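VESB protease (Vibrio cholerae, PDB 4LK4) is a secreted trypsin-like (peptidase S1) serine protease that probably cleaves internal peptide bonds of protein substrates. Local coordinates at residues T53-R61 with I89-L100; T119-T127 with N233-I241. The protein carries 1 engineered substitution. All blocks are in the same frame, centred on the assembly; numbering follows the deposited sequence.

Both contacts belong to the trypsin-like part of the chain, their centres about 18 Å apart. Interaction 1 stays within the six-stranded barrel, joining the loop after strand 50-53 to the end of strand 82-91 and its following loop; though nearer the chain centre, it is more open at its rim, at Asp-59 and Pro-97. Interaction 2, with more buried residues, connects the linker between the barrels with the C-terminal helix region of the second. Both give an arginine a main-chain carbonyl, but only interaction 1 adds a carboxylate, and interaction 2 relies more on aliphatic packing. They meet where the rings of His-92 and Trp-240 stack, His-92 CD2 lying 3.3 Å from Trp-240 CD1.

Interaction 1: residues T53-R61 with I89-L100; sequences TAAHCFDSR and IYRHLSYSPSNL
Over one face of the Tyr-95 ring lies the methyl of Ala-55, a CH-pi contact with CB 4.0 Å from the ring centroid and 13° off the normal; Pro-97 N covers the opposite face near the rim, and Asp-59 OD1 stands at the edge. The Arg-91 guanidinium has Phe-58 O over one face and Tyr-95 CD2 over the other, while Ala-55 O and the Asp-59 carboxylate meet its edge. The Phe-58 ring carries Ile-89 CD1 on one face, 3.6 Å from its centroid, and Cys-57 CB on the opposite one; Cys-57 is disulfide-linked to Cys-41.

A bend at chi3 (104°) turns the Arg-91 head toward the loop. NH2 bonds Ala-55 O at 3.0 Å, from above the carbonyl plane, and NE adds a weak bond to the same oxygen. Phe-58 N reaches that carbonyl from its other face. NH2 also forms a salt bridge with Asp-59 OD1 at 2.8 Å, the carboxylate standing 85° to the guanidinium and met on the anti side of OD1, somewhat out of its plane. The syn lone pair of OD1 receives Tyr-95 OH at 2.5 Å, with ring and carboxylate nearly coplanar.

Leu-100 packs against His-56, its CD2 3.7 Å from His-56 CB and its CD1 over a face of the imidazole. His-56 ND1 is hydrogen-bonded to Asp-103, consistent with the TAAHC histidine of an S1 catalytic triad; Ala-199, evidently the engineered residue in place of the family's catalytic serine, touches the His-56 side chain.

The Asp-59 carboxylate would offset the Arg-91 charge locally, while two donors on OD1, Arg-91 NH2 and Tyr-95 OH, would fix its rotation. With the doubly used Ala-55 carbonyl they hold the chain on both sides of His-56, consistent with second-shell positioning of the imidazole.

Interaction 2: residues T119-T127 with N233-I241; sequences TLAGPATRT and NVSYFRDWI
Hydrogen bonds to the carbonyls of Ala-121 and Gly-122 form the polar half of this contact. Arg-238 NH1 donates to Ala-121 O at 2.7 Å, approaching from 53° above the carbonyl plane, while the oxygen lies near the plane and at the edge of the guanidinium. Successive bends at chi2 (-58°) and chi3 (-50°) fold the arginine back so that its head meets the linker. Ser-235 OG bonds Gly-122 O at 2.8 Å and in turn accepts from Arg-126 N at 3.3 Å. Thr-125 N reaches the Gly-122 carbonyl from the opposite face, so two donors hold that oxygen while the serine hydroxyl links it to the N-H of Arg-126, just past the turn.

The apolar packing centres on Leu-120. Its CD1 meets Ile-241 CD1 tip to tip at 4.0 Å, and its CD2 touches Val-234 CG1 at the same separation, those two side chains crossing at about a right angle. Leu-120 CB covers one face of the Arg-238 guanidinium, 3.9 Å from CZ. Leu-46 and Leu-52 of the first barrel also border this cluster.

A water provides the third kind of link, accepting from Arg-126 NE at 2.9 Å and, weakly, from Asn-233 ND2. The aliphatic part of Arg-126 lies against the Asn-233 amide, CG 3.5 Å from ND2. Beyond the contact, Arg-126 NH2 bonds Gln-165 and Asn-233 ND2 bonds Ser-182 O.

Chemically, the interbarrel linker is gripped mainly through its main chain: two carbonyls take side-chain donors and one N-H finds a hydroxyl. The Arg-238 charge is met here by a neutral carbonyl, so directional bonding and aliphatic cover, with no carboxylate across the contact, join the linker to the first turn of helix 238-243 and the residues leading into it.

Interaction 1: residues T53-R61 with I89-L100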
loop_
_atom_site.group_PDB
_atom_site.type_symbol
_atom_site.label_atom_id
_atom_site.label_comp_id
_atom_site.label_asym_id
_atom_site.label_seq_id
_atom_site.Cartn_x
_atom_site.Cartn_y
_atom_site.Cartn_z
ATOM N N THR A 53 1.665 -2.260 -2.907
ATOM C CA THR A 53 0.886 -3.481 -2.776
ATOM C C THR A 53 -0.541 -3.132 -2.401
ATOM O O THR A 53 -0.910 -1.973 -2.447
ATOM C CB THR A 53 1.531 -4.426 -1.747
ATOM O OG1 THR A 53 0.947 -5.725 -1.881
ATOM C CG2 THR A 53 1.290 -3.965 -0.354
ATOM N N ALA A 54 -1.337 -4.123 -2.036
ATOM C CA ALA A 54 -2.751 -3.950 -1.741
ATOM C C ALA A 54 -2.917 -3.810 -0.232
ATOM O O ALA A 54 -2.193 -4.449 0.518
ATOM C CB ALA A 54 -3.523 -5.154 -2.256
ATOM N N ALA A 55 -3.838 -2.978 0.250
ATOM C CA ALA A 55 -3.981 -2.852 1.727
ATOM C C ALA A 55 -4.528 -4.105 2.380
ATOM O O ALA A 55 -4.133 -4.450 3.495
ATOM C CB ALA A 55 -4.842 -1.671 2.111
ATOM N N HIS A 56 -5.439 -4.802 1.721
ATOM C CA HIS A 56 -6.044 -5.935 2.412
ATOM C C HIS A 56 -5.086 -7.115 2.661
ATOM O O HIS A 56 -5.376 -7.957 3.484
ATOM C CB HIS A 56 -7.311 -6.403 1.716
ATOM C CG HIS A 56 -7.059 -7.321 0.584
ATOM N ND1 HIS A 56 -6.983 -6.880 -0.718
ATOM C CD2 HIS A 56 -6.887 -8.664 0.547
ATOM C CE1 HIS A 56 -6.773 -7.911 -1.510
ATOM N NE2 HIS A 56 -6.708 -9.004 -0.769
ATOM N N CYS A 57 -3.947 -7.164 1.981
ATOM C CA CYS A 57 -2.869 -8.110 2.326
ATOM C C CYS A 57 -2.456 -8.017 3.802
ATOM O O CYS A 57 -1.845 -8.947 4.347
ATOM C CB CYS A 57 -1.638 -7.836 1.459
ATOM S SG CYS A 57 -1.914 -8.161 -0.301
ATOM N N PHE A 58 -2.746 -6.887 4.446
ATOM C CA PHE A 58 -2.350 -6.695 5.828
ATOM C C PHE A 58 -3.509 -6.585 6.796
ATOM O O PHE A 58 -3.291 -6.200 7.919
ATOM C CB PHE A 58 -1.427 -5.478 5.939
ATOM C CG PHE A 58 -0.289 -5.515 4.982
ATOM C CD1 PHE A 58 0.756 -6.366 5.189
ATOM C CD2 PHE A 58 -0.278 -4.722 3.874
ATOM C CE1 PHE A 58 1.799 -6.435 4.319
ATOM C CE2 PHE A 58 0.760 -4.782 2.992
ATOM C CZ PHE A 58 1.797 -5.665 3.203
ATOM N N ASP A 59 -4.728 -6.965 6.399
ATOM C CA ASP A 59 -5.870 -6.942 7.344
ATOM C C ASP A 59 -5.478 -7.574 8.684
ATOM O O ASP A 59 -5.828 -7.059 9.763
ATOM C CB ASP A 59 -7.103 -7.677 6.788
ATOM C CG ASP A 59 -7.847 -6.900 5.677
ATOM O OD1 ASP A 59 -7.826 -5.654 5.647
ATOM O OD2 ASP A 59 -8.494 -7.570 4.832
ATOM N N SER A 60 -4.707 -8.654 8.641
ATOM C CA SER A 60 -4.404 -9.407 9.873
ATOM C C SER A 60 -2.918 -9.597 10.161
ATOM O O SER A 60 -2.527 -10.572 10.798
ATOM C CB SER A 60 -5.088 -10.776 9.773
ATOM O OG SER A 60 -6.502 -10.646 9.631
ATOM N N ARG A 61 -2.098 -8.669 9.683
ATOM C CA ARG A 61 -0.649 -8.768 9.769
ATOM C C ARG A 61 -0.097 -7.396 9.999
ATOM O O ARG A 61 -0.707 -6.403 9.587
ATOM C CB ARG A 61 -0.040 -9.193 8.445
ATOM C CG ARG A 61 -0.536 -10.484 7.859
ATOM C CD ARG A 61 0.068 -10.714 6.482
ATOM N NE ARG A 61 -0.708 -11.727 5.767
ATOM C CZ ARG A 61 -0.432 -13.022 5.779
ATOM N NH1 ARG A 61 0.636 -13.492 6.430
ATOM N NH2 ARG A 61 -1.217 -13.862 5.111
ATOM N N ILE A 89 4.321 -0.147 7.512
ATOM C CA ILE A 89 3.252 -0.272 6.564
ATOM C C ILE A 89 2.364 0.988 6.619
ATOM O O ILE A 89 1.996 1.447 7.692
ATOM C CB ILE A 89 2.467 -1.568 6.820
ATOM C CG1 ILE A 89 3.350 -2.761 6.403
ATOM C CG2 ILE A 89 1.198 -1.616 5.966
ATOM C CD1 ILE A 89 2.776 -4.139 6.690
ATOM N N TYR A 90 2.077 1.565 5.453
ATOM C CA TYR A 90 1.110 2.647 5.341
ATOM C C TYR A 90 -0.050 2.144 4.505
ATOM O O TYR A 90 0.146 1.738 3.371
ATOM C CB TYR A 90 1.741 3.904 4.711
ATOM C CG TYR A 90 3.004 4.277 5.420
ATOM C CD1 TYR A 90 4.221 3.753 5.043
ATOM C CD2 TYR A 90 2.974 5.100 6.506
ATOM C CE1 TYR A 90 5.380 4.058 5.735
ATOM C CE2 TYR A 90 4.123 5.441 7.177
ATOM C CZ TYR A 90 5.328 4.905 6.803
ATOM O OH TYR A 90 6.469 5.244 7.527
ATOM N N ARG A 91 -1.247 2.127 5.070
ATOM C CA ARG A 91 -2.428 1.782 4.294
ATOM C C ARG A 91 -3.255 3.011 4.049
ATOM O O ARG A 91 -3.202 3.955 4.819
ATOM C CB ARG A 91 -3.271 0.787 5.063
ATOM C CG ARG A 91 -2.549 -0.503 5.406
ATOM C CD ARG A 91 -3.299 -1.193 6.531
ATOM N NE ARG A 91 -4.061 -2.313 6.030
ATOM C CZ ARG A 91 -5.191 -2.787 6.548
ATOM N NH1 ARG A 91 -5.780 -2.221 7.600
ATOM N NH2 ARG A 91 -5.748 -3.852 5.968
ATOM N N HIS A 92 -4.063 3.013 3.001
ATOM C CA HIS A 92 -4.913 4.161 2.773
ATOM C C HIS A 92 -5.850 4.314 3.950
ATOM O O HIS A 92 -6.448 3.355 4.391
ATOM C CB HIS A 92 -5.707 4.025 1.497
ATOM C CG HIS A 92 -6.102 5.343 0.920
ATOM N ND1 HIS A 92 -7.166 6.067 1.403
ATOM C CD2 HIS A 92 -5.551 6.094 -0.062
ATOM C CE1 HIS A 92 -7.273 7.197 0.733
ATOM N NE2 HIS A 92 -6.304 7.241 -0.163
ATOM N N LEU A 93 -5.975 5.520 4.479
ATOM C CA LEU A 93 -6.782 5.732 5.671
ATOM C C LEU A 93 -8.292 5.684 5.378
ATOM O O LEU A 93 -9.097 5.569 6.311
ATOM C CB LEU A 93 -6.377 7.031 6.359
ATOM C CG LEU A 93 -4.986 6.969 7.013
ATOM C CD1 LEU A 93 -4.693 8.298 7.684
ATOM C CD2 LEU A 93 -4.891 5.853 8.046
ATOM N N SER A 94 -8.653 5.753 4.092
ATOM C CA SER A 94 -10.021 5.498 3.609
ATOM C C SER A 94 -10.225 4.056 3.089
ATOM O O SER A 94 -11.286 3.720 2.567
ATOM C CB SER A 94 -10.413 6.532 2.536
ATOM O OG SER A 94 -10.367 7.858 3.097
ATOM N N TYR A 95 -9.227 3.197 3.250
ATOM C CA TYR A 95 -9.409 1.770 2.966
ATOM C C TYR A 95 -10.571 1.268 3.786
ATOM O O TYR A 95 -10.659 1.553 4.987
ATOM C CB TYR A 95 -8.158 0.969 3.310
ATOM C CG TYR A 95 -8.375 -0.520 3.370
ATOM C CD1 TYR A 95 -8.764 -1.243 2.246
ATOM C CD2 TYR A 95 -8.177 -1.208 4.551
ATOM C CE1 TYR A 95 -8.938 -2.617 2.301
ATOM C CE2 TYR A 95 -8.362 -2.561 4.627
ATOM C CZ TYR A 95 -8.738 -3.266 3.501
ATOM O OH TYR A 95 -8.930 -4.611 3.639
ATOM N N SER A 96 -11.489 0.583 3.130
ATOM C CA SER A 96 -12.594 -0.085 3.813
ATOM C C SER A 96 -12.525 -1.554 3.423
ATOM O O SER A 96 -12.629 -1.890 2.240
ATOM C CB SER A 96 -13.965 0.503 3.415
ATOM O OG SER A 96 -14.158 0.501 1.990
ATOM N N PRO A 97 -12.353 -2.431 4.402
ATOM C CA PRO A 97 -12.264 -3.847 4.108
ATOM C C PRO A 97 -13.580 -4.474 3.651
ATOM O O PRO A 97 -13.542 -5.537 3.080
ATOM C CB PRO A 97 -11.838 -4.459 5.445
ATOM C CG PRO A 97 -12.371 -3.529 6.465
ATOM C CD PRO A 97 -12.420 -2.160 5.850
ATOM N N SER A 98 -14.733 -3.858 3.874
ATOM C CA SER A 98 -15.984 -4.544 3.502
ATOM C C SER A 98 -16.063 -4.714 1.984
ATOM O O SER A 98 -16.278 -5.824 1.503
ATOM C CB SER A 98 -17.239 -3.851 4.056
ATOM O OG SER A 98 -17.055 -2.460 4.086
ATOM N N ASN A 99 -15.848 -3.631 1.242
ATOM C CA ASN A 99 -15.909 -3.668 -0.224
ATOM C C ASN A 99 -14.573 -3.313 -0.891
ATOM O O ASN A 99 -14.501 -3.072 -2.094
ATOM C CB ASN A 99 -17.014 -2.746 -0.709
ATOM C CG ASN A 99 -16.829 -1.306 -0.230
ATOM O OD1 ASN A 99 -15.755 -0.898 0.265
ATOM N ND2 ASN A 99 -17.898 -0.525 -0.362
ATOM N N LEU A 100 -13.518 -3.305 -0.093
ATOM C CA LEU A 100 -12.161 -3.095 -0.553
ATOM C C LEU A 100 -11.922 -1.862 -1.430
ATOM O O LEU A 100 -11.058 -1.896 -2.308
ATOM C CB LEU A 100 -11.661 -4.336 -1.278
ATOM C CG LEU A 100 -11.592 -5.670 -0.532
ATOM C CD1 LEU A 100 -10.992 -6.722 -1.463
ATOM C CD2 LEU A 100 -10.726 -5.537 0.695
#

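Interaction 2: residues T119-T127 with N233-I241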
loop_
_atom_site.group_PDB
_atom_site.type_symbol
_atom_site.label_atom_id
_atom_site.label_comp_id
_atom_site.label_asym_id
_atom_site.label_seq_id
_atom_site.Cartn_x
_atom_site.Cartn_y
_atom_site.Cartn_z
ATOM N N THR A 119 7.968 1.422 -13.208
ATOM C CA THR A 119 7.530 2.737 -13.578
ATOM C C THR A 119 6.032 2.710 -13.439
ATOM O O THR A 119 5.357 1.823 -13.974
ATOM C CB THR A 119 7.975 3.076 -15.015
ATOM O OG1 THR A 119 9.408 3.069 -15.070
ATOM C CG2 THR A 119 7.465 4.461 -15.441
ATOM N N LEU A 120 5.519 3.664 -12.676
ATOM C CA LEU A 120 4.101 3.742 -12.406
ATOM C C LEU A 120 3.440 4.529 -13.497
ATOM O O LEU A 120 4.060 5.390 -14.099
ATOM C CB LEU A 120 3.863 4.428 -11.066
ATOM C CG LEU A 120 4.292 3.686 -9.804
ATOM C CD1 LEU A 120 3.813 4.442 -8.576
ATOM C CD2 LEU A 120 3.736 2.288 -9.776
ATOM N N ALA A 121 2.177 4.233 -13.768
ATOM C CA ALA A 121 1.435 4.994 -14.770
ATOM C C ALA A 121 1.206 6.452 -14.297
ATOM O O ALA A 121 1.067 6.717 -13.103
ATOM C CB ALA A 121 0.112 4.317 -15.054
ATOM N N GLY A 122 1.161 7.373 -15.260
ATOM C CA GLY A 122 0.979 8.788 -15.001
ATOM C C GLY A 122 -0.419 9.064 -14.504
ATOM O O GLY A 122 -1.349 8.317 -14.780
ATOM N N PRO A 123 -0.588 10.147 -13.761
ATOM C CA PRO A 123 -1.935 10.457 -13.253
ATOM C C PRO A 123 -3.022 10.463 -14.345
ATOM O O PRO A 123 -4.152 10.086 -14.080
ATOM C CB PRO A 123 -1.784 11.865 -12.664
ATOM C CG PRO A 123 -0.312 12.118 -12.548
ATOM C CD PRO A 123 0.419 11.178 -13.443
ATOM N N ALA A 124 -2.677 10.878 -15.559
ATOM C CA ALA A 124 -3.649 10.944 -16.640
ATOM C C ALA A 124 -3.796 9.649 -17.462
ATOM O O ALA A 124 -4.666 9.575 -18.339
ATOM C CB ALA A 124 -3.287 12.097 -17.566
ATOM N N THR A 125 -2.963 8.639 -17.214
ATOM C CA THR A 125 -2.910 7.496 -18.120
ATOM C C THR A 125 -4.190 6.635 -18.129
ATOM O O THR A 125 -4.681 6.281 -19.184
ATOM C CB THR A 125 -1.705 6.595 -17.817
ATOM O OG1 THR A 125 -0.499 7.365 -17.848
ATOM C CG2 THR A 125 -1.622 5.431 -18.832
ATOM N N ARG A 126 -4.731 6.307 -16.961
ATOM C CA ARG A 126 -5.868 5.385 -16.882
ATOM C C ARG A 126 -7.080 5.877 -17.635
ATOM O O ARG A 126 -7.719 5.120 -18.365
ATOM C CB ARG A 126 -6.264 5.142 -15.438
ATOM C CG ARG A 126 -7.764 5.049 -15.200
ATOM C CD ARG A 126 -8.172 3.626 -15.169
ATOM N NE ARG A 126 -9.614 3.389 -15.251
ATOM C CZ ARG A 126 -10.258 3.113 -16.375
ATOM N NH1 ARG A 126 -9.633 3.164 -17.537
ATOM N NH2 ARG A 126 -11.535 2.811 -16.339
ATOM N N THR A 127 -7.436 7.133 -17.444
ATOM C CA THR A 127 -8.609 7.642 -18.150
ATOM C C THR A 127 -8.341 7.839 -19.644
ATOM O O THR A 127 -9.299 8.027 -20.372
ATOM C CB THR A 127 -9.217 8.914 -17.528
ATOM O OG1 THR A 127 -8.306 10.003 -17.642
ATOM C CG2 THR A 127 -9.551 8.694 -16.067
ATOM N N ASN A 233 -6.572 1.359 -8.919
ATOM C CA ASN A 233 -6.165 2.249 -9.973
ATOM C C ASN A 233 -4.941 3.122 -9.601
ATOM O O ASN A 233 -5.073 4.102 -8.885
ATOM C CB ASN A 233 -7.369 3.109 -10.303
ATOM C CG ASN A 233 -7.082 4.155 -11.352
ATOM O OD1 ASN A 233 -5.933 4.349 -11.787
ATOM N ND2 ASN A 233 -8.137 4.845 -11.776
ATOM N N VAL A 234 -3.760 2.773 -10.104
ATOM C CA VAL A 234 -2.560 3.482 -9.724
ATOM C C VAL A 234 -2.550 4.955 -10.163
ATOM O O VAL A 234 -2.011 5.822 -9.439
ATOM C CB VAL A 234 -1.305 2.757 -10.231
ATOM C CG1 VAL A 234 -0.061 3.636 -10.157
ATOM C CG2 VAL A 234 -1.074 1.513 -9.414
ATOM N N SER A 235 -3.126 5.259 -11.319
ATOM C CA SER A 235 -3.167 6.663 -11.780
ATOM C C SER A 235 -3.854 7.564 -10.773
ATOM O O SER A 235 -3.379 8.650 -10.465
ATOM C CB SER A 235 -3.895 6.791 -13.092
ATOM O OG SER A 235 -3.086 6.289 -14.116
ATOM N N TYR A 236 -4.965 7.079 -10.234
ATOM C CA TYR A 236 -5.798 7.850 -9.345
ATOM C C TYR A 236 -5.072 8.067 -8.026
ATOM O O TYR A 236 -5.476 8.922 -7.246
ATOM C CB TYR A 236 -7.117 7.078 -9.151
ATOM C CG TYR A 236 -8.127 7.659 -8.186
ATOM C CD1 TYR A 236 -9.023 8.640 -8.588
ATOM C CD2 TYR A 236 -8.199 7.216 -6.897
ATOM C CE1 TYR A 236 -9.959 9.183 -7.711
ATOM C CE2 TYR A 236 -9.126 7.745 -6.005
ATOM C CZ TYR A 236 -10.001 8.726 -6.428
ATOM O OH TYR A 236 -10.916 9.237 -5.558
ATOM N N PHE A 237 -4.032 7.269 -7.755
ATOM C CA PHE A 237 -3.375 7.263 -6.446
ATOM C C PHE A 237 -1.932 7.802 -6.403
ATOM O O PHE A 237 -1.265 7.689 -5.372
ATOM C CB PHE A 237 -3.463 5.851 -5.810
ATOM C CG PHE A 237 -4.796 5.568 -5.127
ATOM C CD1 PHE A 237 -5.268 6.396 -4.124
ATOM C CD2 PHE A 237 -5.571 4.485 -5.504
ATOM C CE1 PHE A 237 -6.487 6.138 -3.507
ATOM C CE2 PHE A 237 -6.787 4.232 -4.922
ATOM C CZ PHE A 237 -7.248 5.057 -3.910
ATOM N N ARG A 238 -1.470 8.435 -7.479
ATOM C CA ARG A 238 -0.089 8.897 -7.555
ATOM C C ARG A 238 0.308 9.827 -6.411
ATOM O O ARG A 238 1.395 9.665 -5.840
ATOM C CB ARG A 238 0.157 9.560 -8.901
ATOM C CG ARG A 238 0.021 8.604 -10.084
ATOM C CD ARG A 238 0.969 7.440 -9.947
ATOM N NE ARG A 238 2.308 7.927 -9.655
ATOM C CZ ARG A 238 3.204 8.285 -10.573
ATOM N NH1 ARG A 238 2.932 8.183 -11.861
ATOM N NH2 ARG A 238 4.386 8.745 -10.189
ATOM N N ASP A 239 -0.561 10.780 -6.061
ATOM C CA ASP A 239 -0.272 11.679 -4.958
ATOM C C ASP A 239 -0.229 10.953 -3.638
ATOM O O ASP A 239 0.614 11.271 -2.778
ATOM C CB ASP A 239 -1.299 12.819 -4.857
ATOM C CG ASP A 239 -1.206 13.794 -6.015
ATOM O OD1 ASP A 239 -0.238 13.731 -6.804
ATOM O OD2 ASP A 239 -2.120 14.609 -6.144
ATOM N N TRP A 240 -1.142 10.005 -3.444
ATOM C CA TRP A 240 -1.149 9.287 -2.173
ATOM C C TRP A 240 0.155 8.502 -2.035
ATOM O O TRP A 240 0.772 8.465 -0.963
ATOM C CB TRP A 240 -2.382 8.393 -2.044
ATOM C CG TRP A 240 -2.419 7.689 -0.747
ATOM C CD1 TRP A 240 -2.989 8.140 0.411
ATOM C CD2 TRP A 240 -1.824 6.425 -0.444
ATOM N NE1 TRP A 240 -2.797 7.220 1.415
ATOM C CE2 TRP A 240 -2.076 6.163 0.916
ATOM C CE3 TRP A 240 -1.077 5.495 -1.187
ATOM C CZ2 TRP A 240 -1.625 5.013 1.548
ATOM C CZ3 TRP A 240 -0.628 4.366 -0.557
ATOM C CH2 TRP A 240 -0.904 4.137 0.805
ATOM N N ILE A 241 0.600 7.929 -3.150
ATOM C CA ILE A 241 1.825 7.140 -3.172
ATOM C C ILE A 241 3.033 8.018 -2.901
ATOM O O ILE A 241 3.893 7.668 -2.123
ATOM C CB ILE A 241 2.008 6.415 -4.525
ATOM C CG1 ILE A 241 0.927 5.346 -4.657
ATOM C CG2 ILE A 241 3.389 5.759 -4.626
ATOM C CD1 ILE A 241 0.673 4.896 -6.066
HETATM O O HOH W 1 -10.731 3.293 -12.528
#